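Local coordinates for acetyl-CoA hydrolase/transferase family protein (Porphyromonas gingivalis, PDB 2NVV) that probably hydrolyses acetyl-CoA or transfers its CoA to another carboxylate, and binds zinc ions, at residues Phe14-His17 against Asn18-Val21; Ala61-Ala65 against Arg66-Val70. All coordinates share one frame; numbering follows the deposited sequence.

How the contacts relate
Both contacts are local and belong to the N-terminal acetyl-CoA hydrolase/transferase domain. Their centres lie about 17 Å apart, and their nearest atoms are about 8 Å apart, so they do not touch. Contact 1 leads into strand 20-23, a central strand of the parallel sheet. Contact 2 follows the neighbouring strand 55-58 and runs into helix 65-73. Helix 35-47 touches both: I39 and R42 meet contact 1, and P36 and A40 meet contact 2. Contact 1 lies away from the predicted CoA site and the zinc ions. Contact 2 is closer, with the side chain of D68 about 9 Å from that of N374, a predicted CoA-binding residue.

Contact 1: Phe14-His17 against Asn18-Val21; sequences FVHH and NDNV
D19 reaches back to H16 across a type II beta turn, H16 to D19, that leads the chain into strand 20-23 of the parallel sheet. The turn is closed by the backbone bond from D19 N to H16 O, 3.0 Å. The D19 carboxylate adds a second bond. H16 N donates to D19 OD2 at 2.7 Å and meets it from above the carboxylate plane, 41° out of it. CG of D19 stands opposite its own carbonyl carbon and beside its backbone N (chi1 -88°), which turns the carboxylate back toward H16. H16 and D19 lie side by side and point the same way. Their flat groups are 71° apart, and OD2 lies obliquely to the H16 ring, nearest CD2. The same oxygen has a salt bridge to R154, which probably favours the charged carboxylate. R154, on strand 154-160, also bonds F14 O, and so joins the residues before the turn to its last residue.

At the corner of the turn, between its two middle residues, N18 covers one face of the H17 ring. Its CB stands over the ring centre, 4.1 Å from the centroid, in a CH-pi contact. The N18 amide itself turns to another partner, with OD1 bonded to K78.

Beyond the polar part, the contact is apolar. V15 and V21 are buried and their side chains cross at about a right angle. Both also touch I55 of strand 55-58. Their meeting point is CG1 of V15 against CG2 of V21, 4.1 Å apart.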
loop_
_atom_site.group_PDB
_atom_site.type_symbol
_atom_site.label_atom_id
_atom_site.label_comp_id
_atom_site.label_asym_id
_atom_site.label_seq_id
_atom_site.Cartn_x
_atom_site.Cartn_y
_atom_site.Cartn_z
ATOM N N PHE A 14 -38.899 -7.188 -1.379
ATOM C CA PHE A 14 -38.105 -7.498 -0.196
ATOM C C PHE A 14 -37.008 -6.462 0.044
ATOM O O PHE A 14 -36.261 -6.554 1.025
ATOM C CB PHE A 14 -37.472 -8.881 -0.311
ATOM C CG PHE A 14 -38.463 -10.008 -0.268
ATOM C CD1 PHE A 14 -39.098 -10.450 -1.430
ATOM C CD2 PHE A 14 -38.773 -10.630 0.938
ATOM C CE1 PHE A 14 -40.024 -11.490 -1.387
ATOM C CE2 PHE A 14 -39.696 -11.670 0.988
ATOM C CZ PHE A 14 -40.321 -12.099 -0.176
ATOM N N VAL A 15 -36.906 -5.486 -0.856
ATOM C CA VAL A 15 -35.917 -4.422 -0.729
ATOM C C VAL A 15 -36.674 -3.150 -0.381
ATOM O O VAL A 15 -37.621 -2.769 -1.075
ATOM C CB VAL A 15 -35.131 -4.208 -2.046
ATOM C CG1 VAL A 15 -34.175 -3.038 -1.899
ATOM C CG2 VAL A 15 -34.365 -5.476 -2.411
ATOM N N HIS A 16 -36.258 -2.498 0.702
ATOM C CA HIS A 16 -36.924 -1.283 1.155
ATOM C C HIS A 16 -35.977 -0.093 1.191
ATOM O O HIS A 16 -34.757 -0.251 1.142
ATOM C CB HIS A 16 -37.507 -1.517 2.540
ATOM C CG HIS A 16 -38.217 -2.824 2.673
ATOM N ND1 HIS A 16 -39.489 -3.035 2.187
ATOM C CD2 HIS A 16 -37.818 -4.001 3.207
ATOM C CE1 HIS A 16 -39.845 -4.286 2.417
ATOM N NE2 HIS A 16 -38.848 -4.894 3.034
ATOM N N HIS A 17 -36.544 1.103 1.273
ATOM C CA HIS A 17 -35.736 2.304 1.312
ATOM C C HIS A 17 -34.785 2.224 2.490
ATOM O O HIS A 17 -35.154 1.749 3.570
ATOM C CB HIS A 17 -36.625 3.540 1.443
ATOM C CG HIS A 17 -35.880 4.778 1.831
ATOM N ND1 HIS A 17 -36.089 5.427 3.030
ATOM C CD2 HIS A 17 -34.901 5.463 1.196
ATOM C CE1 HIS A 17 -35.271 6.462 3.116
ATOM N NE2 HIS A 17 -34.539 6.505 2.017
ATOM N N ASN A 18 -33.557 2.680 2.271
ATOM C CA ASN A 18 -32.528 2.695 3.304
ATOM C C ASN A 18 -31.925 1.327 3.616
ATOM O O ASN A 18 -31.110 1.198 4.528
ATOM C CB ASN A 18 -33.077 3.311 4.585
ATOM C CG ASN A 18 -32.036 4.117 5.328
ATOM O OD1 ASN A 18 -31.531 5.121 4.814
ATOM N ND2 ASN A 18 -31.704 3.683 6.551
ATOM N N ASP A 19 -32.329 0.306 2.873
ATOM C CA ASP A 19 -31.764 -1.019 3.068
ATOM C C ASP A 19 -30.392 -1.009 2.417
ATOM O O ASP A 19 -30.164 -0.283 1.454
ATOM C CB ASP A 19 -32.603 -2.100 2.376
ATOM C CG ASP A 19 -33.720 -2.647 3.247
ATOM O OD1 ASP A 19 -33.689 -2.457 4.486
ATOM O OD2 ASP A 19 -34.631 -3.294 2.682
ATOM N N ASN A 20 -29.475 -1.802 2.947
ATOM C CA ASN A 20 -28.147 -1.910 2.354
ATOM C C ASN A 20 -28.157 -3.220 1.589
ATOM O O ASN A 20 -28.437 -4.275 2.152
ATOM C CB ASN A 20 -27.048 -1.934 3.420
ATOM C CG ASN A 20 -26.770 -0.570 3.992
ATOM O OD1 ASN A 20 -27.105 0.446 3.385
ATOM N ND2 ASN A 20 -26.140 -0.534 5.156
ATOM N N VAL A 21 -27.857 -3.159 0.302
ATOM C CA VAL A 21 -27.870 -4.364 -0.509
ATOM C C VAL A 21 -26.501 -4.726 -1.061
ATOM O O VAL A 21 -25.760 -3.871 -1.556
ATOM C CB VAL A 21 -28.867 -4.225 -1.691
ATOM C CG1 VAL A 21 -29.054 -5.563 -2.364
ATOM C CG2 VAL A 21 -30.203 -3.690 -1.189
#

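Contact 2: Ala61-Ala65 against Arg66-Val70; sequences ASTGA and RLDGV
T63 and D68 meet where the loop after strand 55-58 of the parallel sheet runs into helix 65-73. The T63 hydroxyl bonds both the backbone N and the carboxylate of D68.

The side-chain bonds come first. T63 OG1 donates to D68 OD2 at 2.6 Å and approaches from above the carboxylate plane, 76° out of it. The same OG1 accepts from D68 N at 3.2 Å. One hydroxyl therefore grips D68 at two points. It can do so because chi1 of T63, 72°, sets OG1 between the backbone N and the carbonyl carbon. The other carboxylate oxygen, D68 OD1, forms a salt bridge with R80.

Side-chain packing involves L67, which lies against T63 and crosses it at about a right angle. CB and CG of L67 sit beside CB of T63. L67 also touches M57 and P36. R66 turns outward, and its guanidinium pairs with E214.

Backbone bonds join the loop to the helix as well. G64 O receives weak bonds from L67 N and D68 N. A wider, pi-type turn lies at 66-69, and V70 N donates to A65 O across it at 2.9 Å.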
loop_
_atom_site.group_PDB
_atom_site.type_symbol
_atom_site.label_atom_id
_atom_site.label_comp_id
_atom_site.label_asym_id
_atom_site.label_seq_id
_atom_site.Cartn_x
_atom_site.Cartn_y
_atom_site.Cartn_z
ATOM N N ALA A 61 -17.083 -5.473 -7.716
ATOM C CA ALA A 61 -16.467 -4.434 -8.529
ATOM C C ALA A 61 -17.585 -3.814 -9.376
ATOM O O ALA A 61 -18.649 -3.471 -8.845
ATOM C CB ALA A 61 -15.385 -5.028 -9.407
ATOM N N SER A 62 -17.344 -3.683 -10.681
ATOM C CA SER A 62 -18.321 -3.116 -11.599
ATOM C C SER A 62 -19.488 -4.072 -11.825
ATOM O O SER A 62 -19.392 -5.280 -11.592
ATOM C CB SER A 62 -17.663 -2.772 -12.935
ATOM O OG SER A 62 -17.039 -3.909 -13.496
ATOM N N THR A 63 -20.603 -3.511 -12.274
ATOM C CA THR A 63 -21.809 -4.278 -12.528
ATOM C C THR A 63 -22.337 -3.849 -13.897
ATOM O O THR A 63 -21.877 -2.852 -14.464
ATOM C CB THR A 63 -22.849 -3.982 -11.428
ATOM O OG1 THR A 63 -23.370 -2.660 -11.590
ATOM C CG2 THR A 63 -22.193 -4.052 -10.074
ATOM N N GLY A 64 -23.294 -4.582 -14.449
ATOM C CA GLY A 64 -23.808 -4.184 -15.756
ATOM C C GLY A 64 -24.549 -2.854 -15.744
ATOM O O GLY A 64 -24.590 -2.149 -14.725
ATOM N N ALA A 65 -25.134 -2.497 -16.880
ATOM C CA ALA A 65 -25.906 -1.265 -16.966
ATOM C C ALA A 65 -27.276 -1.562 -16.346
ATOM O O ALA A 65 -28.054 -0.657 -16.047
ATOM C CB ALA A 65 -26.059 -0.850 -18.426
ATOM N N ARG A 66 -27.558 -2.850 -16.157
ATOM C CA ARG A 66 -28.830 -3.297 -15.594
ATOM C C ARG A 66 -28.746 -3.447 -14.083
ATOM O O ARG A 66 -29.558 -4.128 -13.464
ATOM C CB ARG A 66 -29.220 -4.620 -16.242
ATOM C CG ARG A 66 -29.120 -4.543 -17.746
ATOM C CD ARG A 66 -28.839 -5.888 -18.339
ATOM N NE ARG A 66 -30.013 -6.736 -18.322
ATOM C CZ ARG A 66 -30.012 -7.993 -18.731
ATOM N NH1 ARG A 66 -28.883 -8.539 -19.186
ATOM N NH2 ARG A 66 -31.135 -8.696 -18.697
ATOM N N LEU A 67 -27.746 -2.792 -13.507
ATOM C CA LEU A 67 -27.515 -2.808 -12.077
ATOM C C LEU A 67 -27.266 -1.345 -11.688
ATOM O O LEU A 67 -28.194 -0.630 -11.289
ATOM C CB LEU A 67 -26.287 -3.663 -11.758
ATOM C CG LEU A 67 -26.059 -4.247 -10.352
ATOM C CD1 LEU A 67 -26.442 -3.235 -9.266
ATOM C CD2 LEU A 67 -26.853 -5.505 -10.208
ATOM N N ASP A 68 -26.022 -0.895 -11.821
ATOM C CA ASP A 68 -25.683 0.481 -11.479
ATOM C C ASP A 68 -26.408 1.459 -12.391
ATOM O O ASP A 68 -26.943 2.465 -11.949
ATOM C CB ASP A 68 -24.178 0.724 -11.615
ATOM C CG ASP A 68 -23.384 0.118 -10.492
ATOM O OD1 ASP A 68 -23.819 0.240 -9.331
ATOM O OD2 ASP A 68 -22.313 -0.463 -10.769
ATOM N N GLY A 69 -26.408 1.162 -13.682
ATOM C CA GLY A 69 -27.065 2.042 -14.626
ATOM C C GLY A 69 -28.518 2.307 -14.296
ATOM O O GLY A 69 -28.916 3.451 -14.069
ATOM N N VAL A 70 -29.314 1.247 -14.264
ATOM C CA VAL A 70 -30.729 1.389 -13.972
ATOM C C VAL A 70 -30.966 2.017 -12.583
ATOM O O VAL A 70 -31.844 2.873 -12.419
ATOM C CB VAL A 70 -31.449 0.016 -14.081
ATOM C CG1 VAL A 70 -30.994 -0.920 -12.971
ATOM C CG2 VAL A 70 -32.945 0.221 -14.039
#